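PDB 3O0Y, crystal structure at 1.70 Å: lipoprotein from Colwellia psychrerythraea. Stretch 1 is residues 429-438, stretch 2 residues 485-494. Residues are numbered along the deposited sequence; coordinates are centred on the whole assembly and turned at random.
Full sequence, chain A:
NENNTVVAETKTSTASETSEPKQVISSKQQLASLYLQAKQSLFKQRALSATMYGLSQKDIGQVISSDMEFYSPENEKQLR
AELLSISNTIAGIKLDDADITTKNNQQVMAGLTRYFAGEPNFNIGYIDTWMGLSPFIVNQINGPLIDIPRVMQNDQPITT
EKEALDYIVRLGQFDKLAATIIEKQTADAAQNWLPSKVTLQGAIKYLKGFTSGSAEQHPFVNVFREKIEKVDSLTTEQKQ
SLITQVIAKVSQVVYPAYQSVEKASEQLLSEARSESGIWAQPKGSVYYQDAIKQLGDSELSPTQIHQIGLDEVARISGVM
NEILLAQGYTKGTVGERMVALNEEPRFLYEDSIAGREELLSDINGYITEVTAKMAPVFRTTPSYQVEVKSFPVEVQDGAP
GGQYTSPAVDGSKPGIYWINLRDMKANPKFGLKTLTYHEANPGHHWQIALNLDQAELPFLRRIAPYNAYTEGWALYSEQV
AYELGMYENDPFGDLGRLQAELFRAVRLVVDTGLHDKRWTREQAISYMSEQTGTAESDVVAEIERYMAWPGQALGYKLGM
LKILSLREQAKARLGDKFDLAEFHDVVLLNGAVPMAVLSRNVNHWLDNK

Stretch 1 429-438: KFGLKTLTYH
Stretch 2, residues 485-494: GMYENDPFGD

A lysine that reaches from the first turn of one helix to the cap of another is an economical way to join distant parts of a chain, and the lipoprotein from Colwellia psychrerythraea offers a compact example. Stretch 1 is helical over Leu432 to His438, with phi from -60° to -77° and psi from -36° to -50°, and the helix continues beyond. Stretch 2 leaves a preceding helix at Gly485, passes through a type I turn (Gly485 to Glu488) and a type II turn (Tyr487 to Asp490), and starts a new helix at Pro491. The backbones come nearest at Phe430 and Gly493, whose CA atoms lie 4.2 Å apart, and the contact buries 400 Å² in all.

The charged interaction is central. Lys433 points its CA-to-CB bond toward stretch 2 and, with chi1 at -84° (m) and the three remaining torsions all t, extends fully. Its NZ donates to Asp490 OD2 at 2.7 Å, a salt bridge, and to the backbone oxygen Met486 O at 2.8 Å. Asp490, with chi1 t, chi2 14° and phi/psi of -145/64, does double duty: while OD2 meets the lysine, OD1 accepts from Gly493 N at 3.0 Å, capping the new helix. A carboxylate suits this N-cap because it can serve an ammonium group and a free amide at once. The turns that lead to Asp490 are well defined. Gly485 has phi/psi of 89/24, where a CB would jam against the preceding carbonyl, and Glu488 N bonds to Gly485 O at 3.2 Å. Asn489 adopts 61/30, and Asp490 N closes the second turn with a weak bond to Tyr487 O at 2.9 Å.

Backbone packing and water form a second group. Gly493 CA approaches Phe430 O at 3.5 Å in a nearly straight CA-H...O contact (163° at the hydrogen). An ideal CB on Gly493 would lie 2.3 Å from Asp490 OD2, the oxygen that meets Lys433 NZ, so glycine leaves room for the carboxylate that also caps the helix through OD1. One water donates to Phe430 O (2.9 Å) and Gly493 O (3.0 Å) and accepts from Thr434 N (3.0 Å), satisfying an amide in the first helical turn. Another lies 2.7 Å from both Thr434 OG1 (chi1 -155°, t), to which it donates, and Tyr487 OH, linking Thr434 and Tyr487 across the stretches.

The remaining contacts are largely apolar and involve aromatic residues. Tyr487 (chi1 -59°, chi2 -83°) starts sideways, but its end comes nearer, bringing OH to the edge of the Tyr437 ring, 3.5 Å from Tyr437 CE2, and within 3.6 Å of Lys433 CB. Buried Tyr437 (chi1 -53°, chi2 -36°) points toward stretch 2 and sets its CZ 3.8 Å from Met486 CB; Met486 begins toward stretch 1 before its m, m chain turns its end away. Near the closest backbone approach, Phe430 (chi1 56°, p; chi2 74°) and Phe492 (chi1 -62°, m; chi2 -75°) meet through their bases, CB to CB at 4.1 Å, and both rings lead away. Apolar contacts thus accompany a polar anchor.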

# COMPACT_ATOMS: atom_id res chain seq x y z
N LYS A 429 3.21 24.00 -2.27
CA LYS A 429 1.80 24.20 -2.05
C LYS A 429 0.90 23.66 -3.14
O LYS A 429 -0.26 23.28 -2.84
CB LYS A 429 1.47 25.65 -1.82
CG LYS A 429 2.21 26.24 -0.55
CD LYS A 429 1.65 27.61 -0.22
CE LYS A 429 2.38 28.24 0.98
NZ LYS A 429 1.75 29.53 1.40
N PHE A 430 1.36 23.73 -4.37
CA PHE A 430 0.55 23.32 -5.56
C PHE A 430 0.36 21.80 -5.68
O PHE A 430 -0.36 21.35 -6.54
CB PHE A 430 1.14 23.88 -6.84
CG PHE A 430 2.58 23.53 -7.10
CD1 PHE A 430 2.95 22.27 -7.50
CD2 PHE A 430 3.57 24.51 -7.03
CE1 PHE A 430 4.23 21.95 -7.79
CE2 PHE A 430 4.92 24.21 -7.31
CZ PHE A 430 5.26 22.95 -7.70
N GLY A 431 1.05 21.02 -4.83
CA GLY A 431 0.87 19.58 -4.84
C GLY A 431 0.04 18.98 -3.72
O GLY A 431 -0.28 17.78 -3.72
N LEU A 432 -0.33 19.81 -2.75
CA LEU A 432 -0.99 19.31 -1.57
C LEU A 432 -2.45 18.93 -1.73
O LEU A 432 -2.90 18.01 -1.05
CB LEU A 432 -0.77 20.29 -0.43
CG LEU A 432 -1.21 19.89 0.97
CD1 LEU A 432 -0.48 18.62 1.43
CD2 LEU A 432 -0.91 21.10 2.01
N LYS A 433 -3.22 19.67 -2.52
CA LYS A 433 -4.62 19.31 -2.72
C LYS A 433 -4.69 17.91 -3.32
O LYS A 433 -5.38 17.02 -2.76
CB LYS A 433 -5.34 20.31 -3.64
CG LYS A 433 -5.87 21.52 -2.97
CD LYS A 433 -6.66 22.38 -4.04
CE LYS A 433 -7.23 23.63 -3.50
NZ LYS A 433 -7.81 24.52 -4.54
N THR A 434 -3.93 17.64 -4.40
CA THR A 434 -4.11 16.35 -5.05
C THR A 434 -3.72 15.20 -4.13
O THR A 434 -4.37 14.14 -4.10
CB THR A 434 -3.44 16.29 -6.43
OG1 THR A 434 -4.14 15.28 -7.21
CG2 THR A 434 -1.91 16.06 -6.34
N LEU A 435 -2.66 15.41 -3.35
CA LEU A 435 -2.21 14.38 -2.38
C LEU A 435 -3.31 14.14 -1.37
O LEU A 435 -3.60 12.99 -0.99
CB LEU A 435 -0.94 14.80 -1.72
CG LEU A 435 -0.39 13.82 -0.69
CD1 LEU A 435 -0.01 12.50 -1.46
CD2 LEU A 435 0.81 14.44 0.03
N THR A 436 -3.95 15.22 -0.94
CA THR A 436 -4.95 15.15 0.09
C THR A 436 -6.24 14.45 -0.41
O THR A 436 -6.90 13.65 0.34
CB THR A 436 -5.23 16.53 0.66
OG1 THR A 436 -4.03 17.06 1.27
CG2 THR A 436 -6.42 16.54 1.60
N TYR A 437 -6.59 14.70 -1.68
CA TYR A 437 -7.68 13.96 -2.27
C TYR A 437 -7.40 12.52 -2.46
O TYR A 437 -8.29 11.65 -2.27
CB TYR A 437 -8.17 14.65 -3.55
CG TYR A 437 -8.52 16.12 -3.41
CD1 TYR A 437 -9.11 16.66 -2.27
CD2 TYR A 437 -8.20 17.02 -4.43
CE1 TYR A 437 -9.37 17.97 -2.15
CE2 TYR A 437 -8.51 18.32 -4.33
CZ TYR A 437 -9.07 18.82 -3.20
OH TYR A 437 -9.31 20.20 -3.07
N HIS A 438 -6.17 12.20 -2.84
CA HIS A 438 -5.73 10.86 -3.03
C HIS A 438 -5.75 10.03 -1.75
O HIS A 438 -6.29 8.90 -1.75
CB HIS A 438 -4.32 10.93 -3.53
CG HIS A 438 -3.70 9.60 -3.83
ND1 HIS A 438 -3.13 8.80 -2.89
CD2 HIS A 438 -3.69 8.87 -4.98
CE1 HIS A 438 -2.58 7.75 -3.46
NE2 HIS A 438 -2.99 7.70 -4.72
N GLY A 485 -14.86 20.77 -9.14
CA GLY A 485 -14.49 22.19 -9.02
C GLY A 485 -13.56 22.51 -7.90
O GLY A 485 -13.42 23.68 -7.59
N MET A 486 -12.76 21.52 -7.43
CA MET A 486 -11.85 21.81 -6.35
C MET A 486 -10.64 22.70 -6.78
O MET A 486 -9.90 23.17 -5.91
CB MET A 486 -11.36 20.53 -5.70
CG MET A 486 -12.44 19.80 -4.94
SD MET A 486 -13.25 20.82 -3.56
CE MET A 486 -14.63 20.89 -4.41
N TYR A 487 -10.40 22.84 -8.10
CA TYR A 487 -9.36 23.71 -8.60
C TYR A 487 -9.87 24.99 -9.25
O TYR A 487 -9.13 25.65 -9.98
CB TYR A 487 -8.43 22.91 -9.52
CG TYR A 487 -7.78 21.74 -8.80
CD1 TYR A 487 -6.64 21.93 -8.02
CD2 TYR A 487 -8.31 20.47 -8.88
CE1 TYR A 487 -6.07 20.92 -7.37
CE2 TYR A 487 -7.76 19.44 -8.19
CZ TYR A 487 -6.59 19.66 -7.46
OH TYR A 487 -6.01 18.60 -6.79
N GLU A 488 -11.09 25.35 -8.95
CA GLU A 488 -11.60 26.66 -9.35
C GLU A 488 -10.61 27.75 -8.88
O GLU A 488 -10.23 27.80 -7.72
CB GLU A 488 -13.02 26.85 -8.77
CG GLU A 488 -13.57 28.24 -9.09
CD GLU A 488 -14.89 28.61 -8.31
OE1 GLU A 488 -15.52 29.63 -8.71
OE2 GLU A 488 -15.28 27.94 -7.29
N ASN A 489 -10.21 28.64 -9.79
CA ASN A 489 -9.34 29.75 -9.42
C ASN A 489 -8.00 29.19 -8.88
O ASN A 489 -7.37 29.82 -8.03
CB ASN A 489 -10.00 30.73 -8.46
CG ASN A 489 -11.30 31.31 -9.07
OD1 ASN A 489 -11.42 31.40 -10.28
ND2 ASN A 489 -12.30 31.58 -8.24
N ASP A 490 -7.59 28.02 -9.37
CA ASP A 490 -6.39 27.38 -8.85
C ASP A 490 -5.59 26.64 -9.91
O ASP A 490 -5.44 25.41 -9.86
CB ASP A 490 -6.69 26.51 -7.64
CG ASP A 490 -5.43 25.97 -6.92
OD1 ASP A 490 -4.29 26.44 -7.14
OD2 ASP A 490 -5.61 25.05 -6.07
N PRO A 491 -5.06 27.38 -10.89
CA PRO A 491 -4.34 26.73 -11.99
C PRO A 491 -3.07 26.01 -11.58
O PRO A 491 -2.75 24.94 -12.14
CB PRO A 491 -3.98 27.90 -12.95
CG PRO A 491 -4.10 29.14 -12.10
CD PRO A 491 -5.21 28.84 -11.12
N PHE A 492 -2.39 26.51 -10.57
CA PHE A 492 -1.17 25.81 -10.13
C PHE A 492 -1.47 24.53 -9.38
O PHE A 492 -0.78 23.53 -9.58
CB PHE A 492 -0.22 26.74 -9.41
CG PHE A 492 0.27 27.87 -10.29
CD1 PHE A 492 1.21 27.65 -11.23
CD2 PHE A 492 -0.27 29.13 -10.19
CE1 PHE A 492 1.69 28.68 -12.05
CE2 PHE A 492 0.17 30.17 -11.03
CZ PHE A 492 1.14 29.93 -11.97
N GLY A 493 -2.52 24.53 -8.55
CA GLY A 493 -2.96 23.25 -7.95
C GLY A 493 -3.37 22.24 -8.98
O GLY A 493 -3.13 21.05 -8.84
N ASP A 494 -4.01 22.71 -10.06
CA ASP A 494 -4.37 21.84 -11.16
C ASP A 494 -3.15 21.24 -11.80
O ASP A 494 -3.09 20.05 -12.07
CB ASP A 494 -5.20 22.62 -12.19
CG ASP A 494 -5.89 21.74 -13.20
OD1 ASP A 494 -6.23 20.57 -12.90
OD2 ASP A 494 -6.18 22.27 -14.34
O HOH W 1 -2.75 19.75 -6.15
O HOH W 2 -10.01 26.46 -5.51
O HOH W 3 -6.72 16.11 -7.40